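DNA polymerase beta (Leishmania infantum, PDB 4P4M) catalyses template-directed addition of deoxynucleotides to DNA as a family X polymerase, and probably serves in base excision repair. Local coordinates at residues 163-175 and 219-232. Sequence-based numbering, arbitrary orientation. Where two conformers were deposited one is given.
Sequences HENYLREKCMEVL and VLGHFVEFLESLKY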
loop_
_atom_site.group_PDB
_atom_site.type_symbol
_atom_site.label_atom_id
_atom_site.label_comp_id
_atom_site.label_asym_id
_atom_site.label_seq_id
_atom_site.Cartn_x
_atom_site.Cartn_y
_atom_site.Cartn_z
ATOM N N HIS A 163 -1.560 11.123 -11.565
ATOM C CA HIS A 163 -0.566 10.567 -10.632
ATOM C C HIS A 163 0.176 9.401 -11.287
ATOM O O HIS A 163 1.405 9.277 -11.166
ATOM C CB HIS A 163 -1.194 10.116 -9.299
ATOM C CG HIS A 163 -1.528 11.246 -8.363
ATOM N ND1 HIS A 163 -0.770 11.894 -7.448
ATOM C CD2 HIS A 163 -2.782 11.817 -8.296
ATOM C CE1 HIS A 163 -1.571 12.846 -6.856
ATOM N NE2 HIS A 163 -2.782 12.776 -7.385
ATOM N N GLU A 164 -0.560 8.545 -11.988
ATOM C CA GLU A 164 0.081 7.429 -12.686
ATOM C C GLU A 164 1.149 7.911 -13.678
ATOM O O GLU A 164 2.276 7.402 -13.694
ATOM C CB GLU A 164 -0.952 6.562 -13.409
ATOM C CG GLU A 164 -0.334 5.345 -14.098
ATOM C CD GLU A 164 -1.375 4.295 -14.461
ATOM O OE1 GLU A 164 -2.348 4.648 -15.153
ATOM O OE2 GLU A 164 -1.229 3.132 -14.029
ATOM N N ASN A 165 0.788 8.876 -14.519
ATOM C CA ASN A 165 1.721 9.380 -15.529
ATOM C C ASN A 165 2.940 10.050 -14.895
ATOM O O ASN A 165 4.068 9.888 -15.368
ATOM C CB ASN A 165 1.025 10.363 -16.482
ATOM C CG ASN A 165 -0.073 9.705 -17.314
ATOM O OD1 ASN A 165 -0.147 8.481 -17.415
ATOM N ND2 ASN A 165 -0.926 10.521 -17.916
ATOM N N TYR A 166 2.704 10.805 -13.822
ATOM C CA TYR A 166 3.765 11.521 -13.121
ATOM C C TYR A 166 4.771 10.545 -12.512
ATOM O O TYR A 166 5.979 10.687 -12.703
ATOM C CB TYR A 166 3.180 12.429 -12.025
ATOM C CG TYR A 166 4.196 13.332 -11.345
ATOM C CD1 TYR A 166 4.489 14.591 -11.857
ATOM C CD2 TYR A 166 4.862 12.923 -10.195
ATOM C CE1 TYR A 166 5.424 15.422 -11.233
ATOM C CE2 TYR A 166 5.792 13.746 -9.565
ATOM C CZ TYR A 166 6.069 14.987 -10.092
ATOM O OH TYR A 166 6.993 15.792 -9.464
ATOM N N LEU A 167 4.275 9.560 -11.769
ATOM C CA LEU A 167 5.162 8.591 -11.114
ATOM C C LEU A 167 5.951 7.770 -12.144
ATOM O O LEU A 167 7.142 7.488 -11.941
ATOM C CB LEU A 167 4.369 7.674 -10.170
ATOM C CG LEU A 167 3.835 8.359 -8.893
ATOM C CD1 LEU A 167 2.780 7.506 -8.203
ATOM C CD2 LEU A 167 4.973 8.698 -7.920
ATOM N N ARG A 168 5.296 7.391 -13.246
ATOM C CA ARG A 168 5.981 6.646 -14.315
ATOM C C ARG A 168 7.105 7.468 -14.957
ATOM O O ARG A 168 8.214 6.965 -15.210
ATOM C CB ARG A 168 4.988 6.184 -15.398
ATOM C CG ARG A 168 4.117 5.009 -14.975
ATOM C CD ARG A 168 3.275 4.475 -16.140
ATOM N NE ARG A 168 2.708 3.170 -15.818
ATOM C CZ ARG A 168 1.634 2.657 -16.402
ATOM N NH1 ARG A 168 0.996 3.346 -17.346
ATOM N NH2 ARG A 168 1.198 1.455 -16.039
ATOM N N GLU A 169 6.814 8.729 -15.245
ATOM C CA GLU A 169 7.828 9.609 -15.800
ATOM C C GLU A 169 9.015 9.792 -14.847
ATOM O O GLU A 169 10.166 9.696 -15.275
ATOM C CB GLU A 169 7.236 10.972 -16.183
ATOM C CG GLU A 169 8.283 11.933 -16.723
ATOM C CD GLU A 169 7.713 13.297 -17.075
ATOM O OE1 GLU A 169 7.754 14.202 -16.212
ATOM O OE2 GLU A 169 7.234 13.462 -18.218
ATOM N N LYS A 170 8.746 10.062 -13.566
ATOM C CA LYS A 170 9.830 10.312 -12.609
ATOM C C LYS A 170 10.633 9.037 -12.359
ATOM O O LYS A 170 11.844 9.087 -12.172
ATOM C CB LYS A 170 9.307 10.885 -11.273
ATOM C CG LYS A 170 8.572 12.230 -11.392
ATOM C CD LYS A 170 9.232 13.125 -12.436
ATOM C CE LYS A 170 8.504 14.442 -12.624
ATOM N NZ LYS A 170 9.016 15.128 -13.860
ATOM N N CYS A 171 9.950 7.893 -12.344
ATOM C CA CYS A 171 10.638 6.608 -12.243
ATOM C C CYS A 171 11.651 6.436 -13.396
ATOM O O CYS A 171 12.825 6.118 -13.170
ATOM C CB CYS A 171 9.618 5.458 -12.210
ATOM S SG CYS A 171 10.351 3.774 -12.067
ATOM N N MET A 172 11.208 6.666 -14.630
ATOM C CA MET A 172 12.121 6.569 -15.777
ATOM C C MET A 172 13.310 7.527 -15.652
ATOM O O MET A 172 14.452 7.156 -15.961
ATOM C CB MET A 172 11.380 6.821 -17.098
ATOM C CG MET A 172 12.248 6.654 -18.359
ATOM S SD MET A 172 12.848 4.955 -18.631
ATOM C CE MET A 172 11.343 4.084 -19.064
ATOM N N GLU A 173 13.037 8.752 -15.198
ATOM C CA GLU A 173 14.070 9.786 -15.096
ATOM C C GLU A 173 15.178 9.425 -14.118
ATOM O O GLU A 173 16.359 9.558 -14.435
ATOM C CB GLU A 173 13.465 11.136 -14.689
ATOM C CG GLU A 173 12.791 11.873 -15.814
ATOM C CD GLU A 173 12.371 13.280 -15.419
ATOM O OE1 GLU A 173 12.531 13.650 -14.233
ATOM O OE2 GLU A 173 11.887 14.018 -16.302
ATOM N N VAL A 174 14.804 8.961 -12.926
ATOM C CA VAL A 174 15.802 8.736 -11.876
ATOM C C VAL A 174 16.257 7.273 -11.730
ATOM O O VAL A 174 17.401 7.018 -11.335
ATOM C CB VAL A 174 15.342 9.327 -10.508
ATOM C CG1 VAL A 174 14.275 8.440 -9.855
ATOM C CG2 VAL A 174 16.535 9.513 -9.569
ATOM N N LEU A 175 15.385 6.321 -12.072
ATOM C CA LEU A 175 15.738 4.892 -11.964
ATOM C C LEU A 175 16.055 4.208 -13.298
ATOM O O LEU A 175 16.739 3.176 -13.322
ATOM C CB LEU A 175 14.646 4.098 -11.228
ATOM C CG LEU A 175 14.201 4.613 -9.858
ATOM C CD1 LEU A 175 13.146 3.687 -9.253
ATOM C CD2 LEU A 175 15.395 4.758 -8.909
ATOM N N VAL A 219 16.890 1.277 -3.263
ATOM C CA VAL A 219 16.222 1.940 -4.388
ATOM C C VAL A 219 14.915 2.665 -4.011
ATOM O O VAL A 219 14.623 3.744 -4.537
ATOM C CB VAL A 219 16.007 0.990 -5.613
ATOM C CG1 VAL A 219 15.045 -0.131 -5.274
ATOM C CG2 VAL A 219 15.491 1.784 -6.817
ATOM N N LEU A 220 14.123 2.095 -3.107
ATOM C CA LEU A 220 12.876 2.778 -2.739
ATOM C C LEU A 220 13.195 4.153 -2.142
ATOM O O LEU A 220 12.551 5.163 -2.459
ATOM C CB LEU A 220 12.044 1.935 -1.763
ATOM C CG LEU A 220 10.706 2.582 -1.343
ATOM C CD1 LEU A 220 9.852 2.910 -2.579
ATOM C CD2 LEU A 220 9.943 1.679 -0.374
ATOM N N GLY A 221 14.203 4.184 -1.279
ATOM C CA GLY A 221 14.626 5.413 -0.636
ATOM C C GLY A 221 15.162 6.434 -1.628
ATOM O O GLY A 221 14.929 7.630 -1.469
ATOM N N HIS A 222 15.882 5.970 -2.649
ATOM C CA HIS A 222 16.364 6.860 -3.703
ATOM C C HIS A 222 15.213 7.482 -4.499
ATOM O O HIS A 222 15.252 8.675 -4.839
ATOM C CB HIS A 222 17.312 6.116 -4.661
ATOM C CG HIS A 222 18.579 5.644 -4.015
ATOM N ND1 HIS A 222 19.206 6.342 -3.006
ATOM C CD2 HIS A 222 19.334 4.541 -4.238
ATOM C CE1 HIS A 222 20.296 5.689 -2.634
ATOM N NE2 HIS A 222 20.397 4.597 -3.365
ATOM N N PHE A 223 14.203 6.671 -4.814
ATOM C CA PHE A 223 13.025 7.148 -5.547
ATOM C C PHE A 223 12.248 8.173 -4.706
ATOM O O PHE A 223 11.825 9.227 -5.201
ATOM C CB PHE A 223 12.139 5.947 -5.935
ATOM C CG PHE A 223 10.939 6.297 -6.792
ATOM C CD1 PHE A 223 11.077 7.073 -7.938
ATOM C CD2 PHE A 223 9.676 5.806 -6.467
ATOM C CE1 PHE A 223 9.970 7.371 -8.733
ATOM C CE2 PHE A 223 8.575 6.095 -7.260
ATOM C CZ PHE A 223 8.724 6.873 -8.397
ATOM N N VAL A 224 12.076 7.866 -3.426
ATOM C CA VAL A 224 11.404 8.782 -2.499
ATOM C C VAL A 224 12.137 10.127 -2.386
ATOM O O VAL A 224 11.509 11.188 -2.463
ATOM C CB VAL A 224 11.210 8.128 -1.104
ATOM C CG1 VAL A 224 10.791 9.173 -0.061
ATOM C CG2 VAL A 224 10.159 7.009 -1.205
ATOM N N GLU A 225 13.460 10.088 -2.231
ATOM C CA GLU A 225 14.247 11.334 -2.148
ATOM C C GLU A 225 14.074 12.197 -3.400
ATOM O O GLU A 225 13.981 13.431 -3.315
ATOM C CB GLU A 225 15.737 11.030 -1.953
ATOM C CG GLU A 225 16.077 10.448 -0.594
ATOM C CD GLU A 225 17.523 9.978 -0.508
ATOM O OE1 GLU A 225 18.157 9.770 -1.569
ATOM O OE2 GLU A 225 18.023 9.811 0.623
ATOM N N PHE A 226 14.038 11.548 -4.563
ATOM C CA PHE A 226 13.854 12.263 -5.830
ATOM C C PHE A 226 12.493 12.981 -5.853
ATOM O O PHE A 226 12.415 14.171 -6.191
ATOM C CB PHE A 226 14.001 11.291 -7.017
ATOM C CG PHE A 226 14.041 11.971 -8.368
ATOM C CD1 PHE A 226 15.157 12.705 -8.757
ATOM C CD2 PHE A 226 12.979 11.854 -9.256
ATOM C CE1 PHE A 226 15.194 13.336 -9.991
ATOM C CE2 PHE A 226 13.015 12.470 -10.495
ATOM C CZ PHE A 226 14.126 13.210 -10.862
ATOM N N LEU A 227 11.429 12.264 -5.487
ATOM C CA LEU A 227 10.082 12.848 -5.431
ATOM C C LEU A 227 9.981 13.971 -4.394
ATOM O O LEU A 227 9.223 14.922 -4.571
ATOM C CB LEU A 227 9.032 11.770 -5.141
ATOM C CG LEU A 227 8.885 10.668 -6.201
ATOM C CD1 LEU A 227 7.963 9.561 -5.692
ATOM C CD2 LEU A 227 8.351 11.241 -7.522
ATOM N N GLU A 228 10.735 13.856 -3.309
ATOM C CA GLU A 228 10.772 14.932 -2.312
ATOM C C GLU A 228 11.464 16.195 -2.854
ATOM O O GLU A 228 11.016 17.317 -2.589
ATOM C CB GLU A 228 11.426 14.430 -1.013
ATOM C CG GLU A 228 10.517 13.457 -0.243
ATOM C CD GLU A 228 11.220 12.723 0.884
ATOM O OE1 GLU A 228 12.471 12.709 0.913
ATOM O OE2 GLU A 228 10.513 12.139 1.733
ATOM N N SER A 229 12.538 16.015 -3.623
ATOM C CA SER A 229 13.260 17.166 -4.192
ATOM C C SER A 229 12.397 17.928 -5.201
ATOM O O SER A 229 12.574 19.135 -5.401
ATOM C CB SER A 229 14.597 16.741 -4.830
ATOM O OG SER A 229 14.407 16.006 -6.032
ATOM N N LEU A 230 11.450 17.224 -5.814
ATOM C CA LEU A 230 10.513 17.831 -6.763
ATOM C C LEU A 230 9.299 18.464 -6.074
ATOM O O LEU A 230 8.454 19.072 -6.731
ATOM C CB LEU A 230 10.026 16.777 -7.764
ATOM C CG LEU A 230 11.067 16.325 -8.787
ATOM C CD1 LEU A 230 10.621 15.035 -9.473
ATOM C CD2 LEU A 230 11.321 17.431 -9.794
ATOM N N LYS A 231 9.222 18.316 -4.754
ATOM C CA LYS A 231 8.096 18.811 -3.958
ATOM C C LYS A 231 6.770 18.096 -4.263
ATOM O O LYS A 231 5.686 18.629 -3.983
ATOM C CB LYS A 231 7.927 20.330 -4.095
ATOM C CG LYS A 231 9.202 21.132 -3.846
ATOM C CD LYS A 231 9.798 20.823 -2.492
ATOM C CE LYS A 231 11.125 21.553 -2.302
ATOM N NZ LYS A 231 11.749 21.262 -0.978
ATOM N N TYR A 232 6.858 16.898 -4.836
ATOM C CA TYR A 232 5.670 16.045 -4.985
ATOM C C TYR A 232 5.354 15.393 -3.637
ATOM O O TYR A 232 4.281 15.621 -3.076
ATOM C CB TYR A 232 5.889 14.982 -6.073
ATOM C CG TYR A 232 4.760 13.963 -6.196
ATOM C CD1 TYR A 232 3.580 14.275 -6.869
ATOM C CD2 TYR A 232 4.889 12.688 -5.657
ATOM C CE1 TYR A 232 2.530 13.326 -6.998
ATOM C CE2 TYR A 232 3.851 11.739 -5.765
ATOM C CZ TYR A 232 2.684 12.063 -6.437
ATOM O OH TYR A 232 1.686 11.112 -6.546
HETATM O O HOH W 1 6.916 18.323 -9.673
#
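F223 drives its ring into helix 163-175 as a knob in the hole formed by L167, C171, V174 and L175. With CG anti to the backbone N (chi1 -176°), the ring reaches across to the other helix until CE1 lies 3.6 Å from C171 N, while V174 CG1 sits at its edge. Packing is equally tight beside the knob, where V174 CB stands over the centre of the F226 ring in a CH-pi contact. The axes of the two helices, both of the polymerase palm, pass 10.2 Å apart at 114°. On one side of the knob the L167 and L227 side chains cross at about a right angle, CD2 to CD1; on the other L175 CD2 packs on V219 CG2 at 3.6 Å. C171 and V219 continue inward to F179 of strand 179-183.

Beyond the Schellman turn at K231, Y232 swings back under Y166 in an offset stack, centroids 4.8 Å apart. Y232 OH and H163 ND1 share a nearly straight hydrogen bond (2.7 Å, 164°), the OH at the imidazole edge; E159 holds NE2 of that ring. The H163 side chain is about 10 Å from that of D196, a magnesium ligand.

The outer side is looser: the aliphatic part of K170 brushes L230 CD1 before NZ turns to its salt bridge with E169. The helices thus pack by apolar and aromatic side chains, while Y166 on its face and H163 at its OH fix the Y232 ring, a directional polar link from helix 163-175 to the residue after the Schellman turn.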